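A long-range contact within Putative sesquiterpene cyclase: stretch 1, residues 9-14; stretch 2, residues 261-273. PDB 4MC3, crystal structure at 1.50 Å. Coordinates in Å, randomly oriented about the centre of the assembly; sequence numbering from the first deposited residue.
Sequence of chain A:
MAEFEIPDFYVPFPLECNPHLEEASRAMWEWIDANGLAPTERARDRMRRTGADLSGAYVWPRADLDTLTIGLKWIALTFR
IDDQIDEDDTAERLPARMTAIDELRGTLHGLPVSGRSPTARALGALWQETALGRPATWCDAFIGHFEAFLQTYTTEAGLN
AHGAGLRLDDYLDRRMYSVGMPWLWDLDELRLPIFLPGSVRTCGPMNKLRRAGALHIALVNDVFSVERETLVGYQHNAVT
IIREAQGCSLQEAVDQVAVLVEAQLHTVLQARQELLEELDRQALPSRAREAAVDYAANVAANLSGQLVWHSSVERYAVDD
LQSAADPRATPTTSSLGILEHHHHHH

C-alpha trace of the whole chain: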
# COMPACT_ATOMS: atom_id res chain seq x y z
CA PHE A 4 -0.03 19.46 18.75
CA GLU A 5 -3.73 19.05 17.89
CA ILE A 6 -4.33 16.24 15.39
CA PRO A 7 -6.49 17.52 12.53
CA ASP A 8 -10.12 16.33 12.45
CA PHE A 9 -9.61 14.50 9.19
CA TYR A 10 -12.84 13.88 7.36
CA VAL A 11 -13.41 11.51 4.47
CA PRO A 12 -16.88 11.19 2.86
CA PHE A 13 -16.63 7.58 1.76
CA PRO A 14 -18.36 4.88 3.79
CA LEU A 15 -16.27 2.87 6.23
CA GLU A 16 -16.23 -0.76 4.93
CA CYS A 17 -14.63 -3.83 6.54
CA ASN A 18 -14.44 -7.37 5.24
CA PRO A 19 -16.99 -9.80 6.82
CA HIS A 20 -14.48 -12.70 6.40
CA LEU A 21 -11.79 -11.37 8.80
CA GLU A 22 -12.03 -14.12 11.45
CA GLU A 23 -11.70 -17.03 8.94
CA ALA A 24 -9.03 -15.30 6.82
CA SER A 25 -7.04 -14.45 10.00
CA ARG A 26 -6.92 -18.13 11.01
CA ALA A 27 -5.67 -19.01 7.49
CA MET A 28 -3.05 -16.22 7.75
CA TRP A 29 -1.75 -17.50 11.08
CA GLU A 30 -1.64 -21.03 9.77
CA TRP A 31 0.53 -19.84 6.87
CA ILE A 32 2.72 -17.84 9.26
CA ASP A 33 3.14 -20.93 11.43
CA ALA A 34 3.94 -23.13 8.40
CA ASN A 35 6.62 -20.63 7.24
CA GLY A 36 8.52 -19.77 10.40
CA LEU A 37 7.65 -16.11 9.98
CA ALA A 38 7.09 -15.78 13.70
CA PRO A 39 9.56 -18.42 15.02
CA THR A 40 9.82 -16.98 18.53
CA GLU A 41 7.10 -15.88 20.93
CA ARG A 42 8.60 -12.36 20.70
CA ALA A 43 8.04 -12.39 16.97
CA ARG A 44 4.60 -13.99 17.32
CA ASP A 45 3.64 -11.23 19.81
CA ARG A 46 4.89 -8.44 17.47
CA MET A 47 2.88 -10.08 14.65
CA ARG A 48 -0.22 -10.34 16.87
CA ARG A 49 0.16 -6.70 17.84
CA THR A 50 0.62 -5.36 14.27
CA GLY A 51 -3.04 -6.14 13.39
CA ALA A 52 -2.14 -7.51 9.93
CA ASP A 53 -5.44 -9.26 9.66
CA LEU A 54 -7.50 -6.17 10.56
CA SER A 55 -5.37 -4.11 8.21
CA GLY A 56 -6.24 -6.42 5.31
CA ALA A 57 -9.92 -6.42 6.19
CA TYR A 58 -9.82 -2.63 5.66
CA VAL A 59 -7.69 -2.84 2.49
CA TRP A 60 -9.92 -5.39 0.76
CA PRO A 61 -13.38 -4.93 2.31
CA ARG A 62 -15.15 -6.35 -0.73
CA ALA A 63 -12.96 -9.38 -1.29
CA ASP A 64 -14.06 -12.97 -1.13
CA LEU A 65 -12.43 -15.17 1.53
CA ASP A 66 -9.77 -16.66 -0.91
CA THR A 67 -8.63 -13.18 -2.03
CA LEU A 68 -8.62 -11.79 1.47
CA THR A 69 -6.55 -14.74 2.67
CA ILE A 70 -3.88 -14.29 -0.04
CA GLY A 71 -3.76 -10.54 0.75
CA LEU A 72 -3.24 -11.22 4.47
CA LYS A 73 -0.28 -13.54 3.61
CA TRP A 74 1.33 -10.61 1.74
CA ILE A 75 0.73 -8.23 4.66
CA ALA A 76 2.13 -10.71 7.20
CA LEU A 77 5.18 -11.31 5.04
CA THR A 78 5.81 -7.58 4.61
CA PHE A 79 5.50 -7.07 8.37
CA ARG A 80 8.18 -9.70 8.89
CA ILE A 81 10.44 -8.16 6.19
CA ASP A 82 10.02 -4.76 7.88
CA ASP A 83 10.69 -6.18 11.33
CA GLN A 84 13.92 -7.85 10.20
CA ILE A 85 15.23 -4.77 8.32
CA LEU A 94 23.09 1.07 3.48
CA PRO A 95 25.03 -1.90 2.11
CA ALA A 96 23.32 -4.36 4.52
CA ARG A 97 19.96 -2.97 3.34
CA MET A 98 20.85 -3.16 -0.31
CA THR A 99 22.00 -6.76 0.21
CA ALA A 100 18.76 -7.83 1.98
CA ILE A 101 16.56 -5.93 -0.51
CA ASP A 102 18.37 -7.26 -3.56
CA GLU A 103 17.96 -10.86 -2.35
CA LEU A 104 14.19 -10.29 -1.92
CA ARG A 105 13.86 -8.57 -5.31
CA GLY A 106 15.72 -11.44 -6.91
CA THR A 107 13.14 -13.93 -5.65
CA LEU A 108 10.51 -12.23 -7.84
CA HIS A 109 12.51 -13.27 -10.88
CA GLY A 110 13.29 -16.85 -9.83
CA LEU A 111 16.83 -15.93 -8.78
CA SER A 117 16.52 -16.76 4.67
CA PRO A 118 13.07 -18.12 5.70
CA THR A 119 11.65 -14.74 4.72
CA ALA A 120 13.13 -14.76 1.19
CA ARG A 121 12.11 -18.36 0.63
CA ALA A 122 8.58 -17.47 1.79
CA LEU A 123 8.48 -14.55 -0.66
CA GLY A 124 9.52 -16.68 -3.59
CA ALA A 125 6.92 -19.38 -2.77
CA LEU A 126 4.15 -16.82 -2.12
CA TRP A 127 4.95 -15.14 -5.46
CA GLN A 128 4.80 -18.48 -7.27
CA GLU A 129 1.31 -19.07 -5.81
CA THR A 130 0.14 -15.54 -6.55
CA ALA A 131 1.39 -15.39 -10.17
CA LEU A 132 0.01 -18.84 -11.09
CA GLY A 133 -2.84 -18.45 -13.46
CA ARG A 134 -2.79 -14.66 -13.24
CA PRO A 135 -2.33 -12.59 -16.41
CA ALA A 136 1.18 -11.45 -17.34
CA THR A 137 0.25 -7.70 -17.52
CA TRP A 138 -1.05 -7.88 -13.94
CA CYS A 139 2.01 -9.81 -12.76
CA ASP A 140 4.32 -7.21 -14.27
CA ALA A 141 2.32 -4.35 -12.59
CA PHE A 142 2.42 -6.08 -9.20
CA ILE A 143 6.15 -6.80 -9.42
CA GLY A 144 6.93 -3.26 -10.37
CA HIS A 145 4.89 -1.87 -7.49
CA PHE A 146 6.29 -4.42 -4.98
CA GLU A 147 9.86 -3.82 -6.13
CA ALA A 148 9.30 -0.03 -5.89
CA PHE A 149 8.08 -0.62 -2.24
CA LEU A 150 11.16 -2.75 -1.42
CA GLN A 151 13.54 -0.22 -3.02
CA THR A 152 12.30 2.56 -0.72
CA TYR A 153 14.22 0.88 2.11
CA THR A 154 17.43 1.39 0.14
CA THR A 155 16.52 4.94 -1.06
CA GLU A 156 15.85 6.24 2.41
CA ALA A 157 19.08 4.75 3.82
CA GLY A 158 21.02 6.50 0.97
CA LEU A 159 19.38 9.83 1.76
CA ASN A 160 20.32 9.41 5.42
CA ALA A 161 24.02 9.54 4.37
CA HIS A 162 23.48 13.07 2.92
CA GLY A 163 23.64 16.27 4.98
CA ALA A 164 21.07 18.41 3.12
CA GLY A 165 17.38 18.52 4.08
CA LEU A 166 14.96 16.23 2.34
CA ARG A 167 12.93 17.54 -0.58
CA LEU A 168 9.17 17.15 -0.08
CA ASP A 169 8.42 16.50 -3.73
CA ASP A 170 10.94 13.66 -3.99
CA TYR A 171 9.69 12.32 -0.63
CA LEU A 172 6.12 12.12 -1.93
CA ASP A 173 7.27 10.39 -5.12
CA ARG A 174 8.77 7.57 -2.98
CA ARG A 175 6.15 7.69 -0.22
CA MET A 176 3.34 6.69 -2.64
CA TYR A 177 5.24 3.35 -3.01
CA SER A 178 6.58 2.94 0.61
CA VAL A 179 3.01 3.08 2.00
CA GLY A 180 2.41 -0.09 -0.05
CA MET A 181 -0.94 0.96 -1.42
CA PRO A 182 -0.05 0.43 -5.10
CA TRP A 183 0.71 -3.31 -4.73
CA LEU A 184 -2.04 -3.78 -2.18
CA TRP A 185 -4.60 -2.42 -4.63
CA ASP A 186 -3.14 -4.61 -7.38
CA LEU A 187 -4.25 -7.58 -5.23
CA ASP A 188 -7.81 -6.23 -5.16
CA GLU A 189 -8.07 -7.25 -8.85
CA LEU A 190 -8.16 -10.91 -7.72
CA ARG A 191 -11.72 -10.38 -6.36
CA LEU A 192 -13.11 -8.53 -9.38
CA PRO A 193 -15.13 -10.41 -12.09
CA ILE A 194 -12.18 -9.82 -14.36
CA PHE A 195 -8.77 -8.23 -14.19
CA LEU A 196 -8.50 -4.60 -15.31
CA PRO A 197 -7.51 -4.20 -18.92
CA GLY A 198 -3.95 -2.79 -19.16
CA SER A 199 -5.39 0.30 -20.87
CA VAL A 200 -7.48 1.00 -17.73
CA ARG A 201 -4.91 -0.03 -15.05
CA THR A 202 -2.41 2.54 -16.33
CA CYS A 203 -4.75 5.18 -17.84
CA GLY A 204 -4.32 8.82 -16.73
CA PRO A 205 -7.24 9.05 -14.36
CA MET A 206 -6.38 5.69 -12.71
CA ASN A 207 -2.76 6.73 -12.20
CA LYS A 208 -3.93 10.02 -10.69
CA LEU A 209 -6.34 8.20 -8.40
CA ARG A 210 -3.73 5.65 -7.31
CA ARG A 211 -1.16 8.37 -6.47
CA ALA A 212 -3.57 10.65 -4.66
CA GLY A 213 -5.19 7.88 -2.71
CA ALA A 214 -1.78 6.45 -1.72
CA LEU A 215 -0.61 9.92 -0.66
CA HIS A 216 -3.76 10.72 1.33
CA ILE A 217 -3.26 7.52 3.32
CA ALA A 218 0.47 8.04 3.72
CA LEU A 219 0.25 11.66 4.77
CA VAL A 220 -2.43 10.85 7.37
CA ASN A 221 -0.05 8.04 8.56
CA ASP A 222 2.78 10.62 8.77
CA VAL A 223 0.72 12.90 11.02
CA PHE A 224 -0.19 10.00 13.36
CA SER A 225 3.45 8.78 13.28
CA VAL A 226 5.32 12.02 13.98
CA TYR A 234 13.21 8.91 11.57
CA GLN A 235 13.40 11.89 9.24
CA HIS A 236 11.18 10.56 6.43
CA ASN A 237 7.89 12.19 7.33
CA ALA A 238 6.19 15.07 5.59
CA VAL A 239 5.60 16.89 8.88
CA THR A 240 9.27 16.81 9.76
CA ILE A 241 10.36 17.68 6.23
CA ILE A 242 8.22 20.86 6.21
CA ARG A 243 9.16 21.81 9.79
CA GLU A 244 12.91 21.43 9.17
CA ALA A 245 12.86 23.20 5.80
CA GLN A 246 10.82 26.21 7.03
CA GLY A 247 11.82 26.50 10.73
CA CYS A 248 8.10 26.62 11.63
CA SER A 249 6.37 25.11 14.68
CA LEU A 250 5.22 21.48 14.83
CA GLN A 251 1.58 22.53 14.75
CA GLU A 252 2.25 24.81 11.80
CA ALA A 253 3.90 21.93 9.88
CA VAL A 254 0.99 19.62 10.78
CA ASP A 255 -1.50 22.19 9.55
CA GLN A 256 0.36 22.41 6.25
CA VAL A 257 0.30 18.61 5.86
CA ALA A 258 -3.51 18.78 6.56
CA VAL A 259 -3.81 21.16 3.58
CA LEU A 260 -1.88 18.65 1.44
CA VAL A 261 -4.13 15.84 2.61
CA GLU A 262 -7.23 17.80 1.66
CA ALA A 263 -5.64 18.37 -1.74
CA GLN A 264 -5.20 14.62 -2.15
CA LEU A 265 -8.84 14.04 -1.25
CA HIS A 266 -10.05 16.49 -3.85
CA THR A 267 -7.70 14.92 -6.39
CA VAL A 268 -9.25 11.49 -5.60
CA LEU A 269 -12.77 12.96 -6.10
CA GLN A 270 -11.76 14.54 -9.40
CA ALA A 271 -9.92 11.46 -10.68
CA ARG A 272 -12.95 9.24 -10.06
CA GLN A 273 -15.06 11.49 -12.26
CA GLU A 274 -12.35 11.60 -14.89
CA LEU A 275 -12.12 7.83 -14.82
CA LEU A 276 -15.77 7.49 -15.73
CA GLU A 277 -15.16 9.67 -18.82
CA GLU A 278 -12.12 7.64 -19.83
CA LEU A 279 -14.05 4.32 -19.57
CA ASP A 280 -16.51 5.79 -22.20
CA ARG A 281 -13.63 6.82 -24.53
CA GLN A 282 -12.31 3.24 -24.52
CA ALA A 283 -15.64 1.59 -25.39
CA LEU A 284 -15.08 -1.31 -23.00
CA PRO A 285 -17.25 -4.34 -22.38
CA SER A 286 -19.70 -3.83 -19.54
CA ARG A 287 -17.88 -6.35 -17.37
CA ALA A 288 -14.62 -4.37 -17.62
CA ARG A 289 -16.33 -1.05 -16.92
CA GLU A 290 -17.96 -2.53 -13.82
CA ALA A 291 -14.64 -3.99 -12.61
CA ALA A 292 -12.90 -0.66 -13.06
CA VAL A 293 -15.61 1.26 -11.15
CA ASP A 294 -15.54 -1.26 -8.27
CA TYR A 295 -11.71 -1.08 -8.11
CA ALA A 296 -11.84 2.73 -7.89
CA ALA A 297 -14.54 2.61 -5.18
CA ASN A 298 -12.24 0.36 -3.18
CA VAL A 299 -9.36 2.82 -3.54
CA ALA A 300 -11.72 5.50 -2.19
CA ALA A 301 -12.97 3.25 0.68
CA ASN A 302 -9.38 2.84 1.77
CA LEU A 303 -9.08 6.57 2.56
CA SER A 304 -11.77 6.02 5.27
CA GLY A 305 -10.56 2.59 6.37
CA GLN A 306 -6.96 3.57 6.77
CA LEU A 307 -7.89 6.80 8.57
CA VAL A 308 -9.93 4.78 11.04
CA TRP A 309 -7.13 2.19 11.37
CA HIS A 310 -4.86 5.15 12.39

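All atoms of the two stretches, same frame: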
# COMPACT_ATOMS: atom_id res chain seq x y z
N PHE A 9 -9.59 14.90 10.59
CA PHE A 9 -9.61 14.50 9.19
C PHE A 9 -10.97 13.95 8.90
O PHE A 9 -11.47 13.16 9.69
CB PHE A 9 -8.60 13.39 8.92
CG PHE A 9 -7.16 13.80 9.06
CD1 PHE A 9 -6.60 14.72 8.18
CD2 PHE A 9 -6.34 13.22 10.03
CE1 PHE A 9 -5.25 15.06 8.28
CE2 PHE A 9 -5.00 13.58 10.13
CZ PHE A 9 -4.46 14.48 9.24
N TYR A 10 -11.55 14.38 7.79
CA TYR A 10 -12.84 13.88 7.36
C TYR A 10 -12.74 13.33 5.94
O TYR A 10 -12.15 13.95 5.05
CB TYR A 10 -13.91 14.99 7.43
CG TYR A 10 -15.23 14.56 6.79
CD1 TYR A 10 -16.15 13.76 7.51
CD2 TYR A 10 -15.55 14.90 5.47
CE1 TYR A 10 -17.33 13.34 6.92
CE2 TYR A 10 -16.74 14.48 4.88
CZ TYR A 10 -17.61 13.69 5.61
OH TYR A 10 -18.81 13.28 5.04
N VAL A 11 -13.33 12.16 5.76
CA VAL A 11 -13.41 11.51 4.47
C VAL A 11 -14.87 11.09 4.25
O VAL A 11 -15.49 10.50 5.13
CB VAL A 11 -12.48 10.26 4.43
CG1 VAL A 11 -12.56 9.63 3.09
CG2 VAL A 11 -11.04 10.68 4.70
N PRO A 12 -15.43 11.39 3.08
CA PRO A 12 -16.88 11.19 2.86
C PRO A 12 -17.30 9.77 2.57
O PRO A 12 -18.50 9.45 2.63
CB PRO A 12 -17.17 12.05 1.64
CG PRO A 12 -15.87 12.20 0.95
CD PRO A 12 -14.85 12.25 2.04
N PHE A 13 -16.34 8.91 2.25
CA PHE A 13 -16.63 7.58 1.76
C PHE A 13 -17.01 6.67 2.93
O PHE A 13 -16.45 6.78 4.02
CB PHE A 13 -15.39 7.01 1.02
CG PHE A 13 -14.83 7.95 -0.03
CD1 PHE A 13 -15.58 8.37 -1.13
CD2 PHE A 13 -13.54 8.47 0.11
CE1 PHE A 13 -15.07 9.28 -2.06
CE2 PHE A 13 -13.03 9.36 -0.82
CZ PHE A 13 -13.79 9.77 -1.90
N PRO A 14 -18.00 5.77 2.71
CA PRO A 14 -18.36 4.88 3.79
C PRO A 14 -17.19 4.04 4.30
O PRO A 14 -16.27 3.69 3.52
CB PRO A 14 -19.49 4.02 3.21
CG PRO A 14 -20.06 4.83 2.10
CD PRO A 14 -18.87 5.60 1.53
N VAL A 261 -3.17 16.94 2.53
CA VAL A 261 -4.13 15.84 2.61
C VAL A 261 -5.47 16.21 1.95
O VAL A 261 -6.04 15.41 1.18
CB VAL A 261 -4.36 15.39 4.08
CG1 VAL A 261 -5.52 14.42 4.23
CG2 VAL A 261 -3.12 14.75 4.67
N GLU A 262 -6.00 17.40 2.28
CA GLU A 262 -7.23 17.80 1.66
C GLU A 262 -7.07 17.87 0.15
O GLU A 262 -7.95 17.45 -0.60
CB GLU A 262 -7.74 19.13 2.26
CG GLU A 262 -8.26 18.98 3.69
CD GLU A 262 -9.24 17.79 3.87
OE1 GLU A 262 -10.35 17.87 3.28
OE2 GLU A 262 -8.88 16.81 4.61
N ALA A 263 -5.94 18.38 -0.33
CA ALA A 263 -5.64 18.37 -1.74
C ALA A 263 -5.69 16.96 -2.36
O ALA A 263 -6.21 16.77 -3.48
CB ALA A 263 -4.29 19.03 -2.00
N GLN A 264 -5.13 15.99 -1.64
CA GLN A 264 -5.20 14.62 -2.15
C GLN A 264 -6.63 14.11 -2.26
O GLN A 264 -6.96 13.43 -3.25
CB GLN A 264 -4.33 13.62 -1.36
CG GLN A 264 -2.86 13.98 -1.19
CD GLN A 264 -2.26 14.39 -2.50
OE1 GLN A 264 -2.30 13.66 -3.50
NE2 GLN A 264 -1.71 15.59 -2.52
N LEU A 265 -7.43 14.39 -1.23
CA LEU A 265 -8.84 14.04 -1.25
C LEU A 265 -9.56 14.59 -2.46
O LEU A 265 -10.29 13.86 -3.15
CB LEU A 265 -9.57 14.45 0.02
CG LEU A 265 -11.07 14.21 -0.03
CD1 LEU A 265 -11.44 12.74 -0.22
CD2 LEU A 265 -11.66 14.80 1.25
N HIS A 266 -9.38 15.88 -2.71
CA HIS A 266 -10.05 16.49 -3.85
C HIS A 266 -9.54 15.97 -5.18
O HIS A 266 -10.32 15.81 -6.12
CB HIS A 266 -10.03 18.01 -3.72
CG HIS A 266 -10.95 18.50 -2.63
ND1 HIS A 266 -12.31 18.59 -2.82
CD2 HIS A 266 -10.73 18.82 -1.34
CE1 HIS A 266 -12.88 19.00 -1.70
NE2 HIS A 266 -11.94 19.14 -0.78
N THR A 267 -8.26 15.58 -5.23
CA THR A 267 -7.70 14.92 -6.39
C THR A 267 -8.31 13.51 -6.60
O THR A 267 -8.56 13.10 -7.75
CB THR A 267 -6.16 14.85 -6.28
OG1 THR A 267 -5.63 16.19 -6.15
CG2 THR A 267 -5.55 14.24 -7.48
N VAL A 268 -8.55 12.78 -5.51
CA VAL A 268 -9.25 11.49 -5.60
C VAL A 268 -10.66 11.68 -6.18
O VAL A 268 -11.05 10.94 -7.09
CB VAL A 268 -9.31 10.74 -4.25
CG1 VAL A 268 -10.35 9.63 -4.26
CG2 VAL A 268 -7.90 10.20 -3.95
N LEU A 269 -11.38 12.68 -5.67
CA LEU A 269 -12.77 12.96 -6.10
C LEU A 269 -12.80 13.29 -7.58
O LEU A 269 -13.59 12.72 -8.37
CB LEU A 269 -13.38 14.06 -5.24
CG LEU A 269 -13.75 13.67 -3.81
CD1 LEU A 269 -14.02 14.90 -2.94
CD2 LEU A 269 -14.93 12.70 -3.79
N GLN A 270 -11.89 14.16 -7.98
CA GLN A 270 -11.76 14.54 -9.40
C GLN A 270 -11.38 13.37 -10.28
O GLN A 270 -11.97 13.18 -11.33
CB GLN A 270 -10.72 15.66 -9.56
CG GLN A 270 -10.71 16.29 -10.96
CD GLN A 270 -9.59 17.32 -11.19
OE1 GLN A 270 -8.97 17.81 -10.25
NE2 GLN A 270 -9.34 17.64 -12.45
N ALA A 271 -10.39 12.57 -9.86
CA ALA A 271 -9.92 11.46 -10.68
C ALA A 271 -11.01 10.41 -10.92
O ALA A 271 -11.02 9.73 -11.96
CB ALA A 271 -8.72 10.79 -10.06
N ARG A 272 -11.84 10.18 -9.90
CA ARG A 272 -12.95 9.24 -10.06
C ARG A 272 -13.90 9.66 -11.16
O ARG A 272 -14.32 8.85 -11.97
CB ARG A 272 -13.71 9.04 -8.75
CG ARG A 272 -12.89 8.20 -7.76
CD ARG A 272 -13.70 7.90 -6.51
NE ARG A 272 -14.71 6.87 -6.77
CZ ARG A 272 -15.64 6.48 -5.90
NH1 ARG A 272 -15.74 7.04 -4.69
NH2 ARG A 272 -16.49 5.53 -6.24
N GLN A 273 -14.20 10.96 -11.21
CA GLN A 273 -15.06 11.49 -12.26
C GLN A 273 -14.41 11.34 -13.61
O GLN A 273 -15.05 10.93 -14.60
CB GLN A 273 -15.39 12.97 -11.97
CG GLN A 273 -16.38 13.11 -10.82
CD GLN A 273 -17.55 12.11 -10.90
OE1 GLN A 273 -18.39 12.19 -11.81
NE2 GLN A 273 -17.60 11.15 -9.96
O HOH W 1 -9.34 14.07 4.38
O HOH W 2 -12.46 16.60 4.22
O HOH W 3 -10.36 16.73 6.94

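Contact between an N-terminal segment, residues 9-14, and a helix, residues 261-273, of the putative sesquiterpene cyclase; at least 252 positions of sequence separate any two residues that touch. The N-terminal segment has no regular secondary structure and runs along the helix as an extended strip. The helix begins before Val261 and continues past Gln273. Its backbone is held by successive i to i+4 hydrogen bonds, such as Leu265 N to Val261 O at 3.0 Å and Val268 N to Gln264 O at 2.8 Å; the last in the stretch, Gln273 N to Leu269 O at 3.4 Å, is weak. Thr267 adds a side-chain bond to the same framework, its OG1 donating to Ala263 O at 2.8 Å. The two backbones stay well apart, Phe9 CA and Glu262 CA being the nearest pair at 8.6 Å, so side chains and water fill the space between them. Together the stretches bury 360 Å², and no direct hydrogen bond crosses between them.

Apolar packing makes up most of the contact. The helical residues that meet the segment, Val261, Glu262, Leu265, Val268, Leu269 and Arg272, recur at the three- and four-residue spacing that places them along one side of the helix. Phe9 meets the first of them. Its CA-to-CB bond points sideways, but the m rotamer brings the ring nearer, and CD1 lies 4.1 Å from Val261 CG1. Leu265 is the central helical residue of the contact: Leu265 CD1 lies 3.8 Å from Phe13 CE2; Pro12 CD sits against both methyls, 4.1 Å from Leu265 CD1 and 4.2 Å from Leu265 CD2; and Leu265 CD2 is 3.9 Å from Tyr10 O. Phe13 contributes the largest covered area of any residue here, 84 Å². Its CA-to-CB bond points toward the helix, and the ring touches Leu265, Val268, Leu269 and Arg272, nearly two turns of the helix; Phe13 CZ lies 3.7 Å from Leu269 CD2 and 4.2 Å from Val268 CG1. These methyl groups approach the ring obliquely, and the pairings are van der Waals contacts that remove apolar surface from solvent.

Arg272 extends its side chain back along the helix to Phe13, with NH1 3.5 Å from Phe13 CE1. The ring atom lies at the edge of the guanidinium, near its plane, so the two planar groups are not stacked. The charged group thus borders the Phe13 end of the apolar patch.

Water carries the polar link between the stretches: at the other end, three waters join Tyr10 and Glu262. Tyr10 O and Glu262 OE2 are 4.4 Å apart, too far for a direct bond, and both carry acceptor lone pairs that a water can satisfy. Water 1 donates to Tyr10 O at 2.9 Å and to Glu262 OE2 at 2.8 Å. Water 2 donates to Tyr10 O at 2.8 Å and to Glu262 OE1 at 2.6 Å. Water 3 accepts from Tyr10 N at 2.8 Å and donates to Glu262 OE2 at 2.8 Å. Through these waters the carboxylate is linked to both the N and the O of Tyr10, whereas the phenol stays outside the contact.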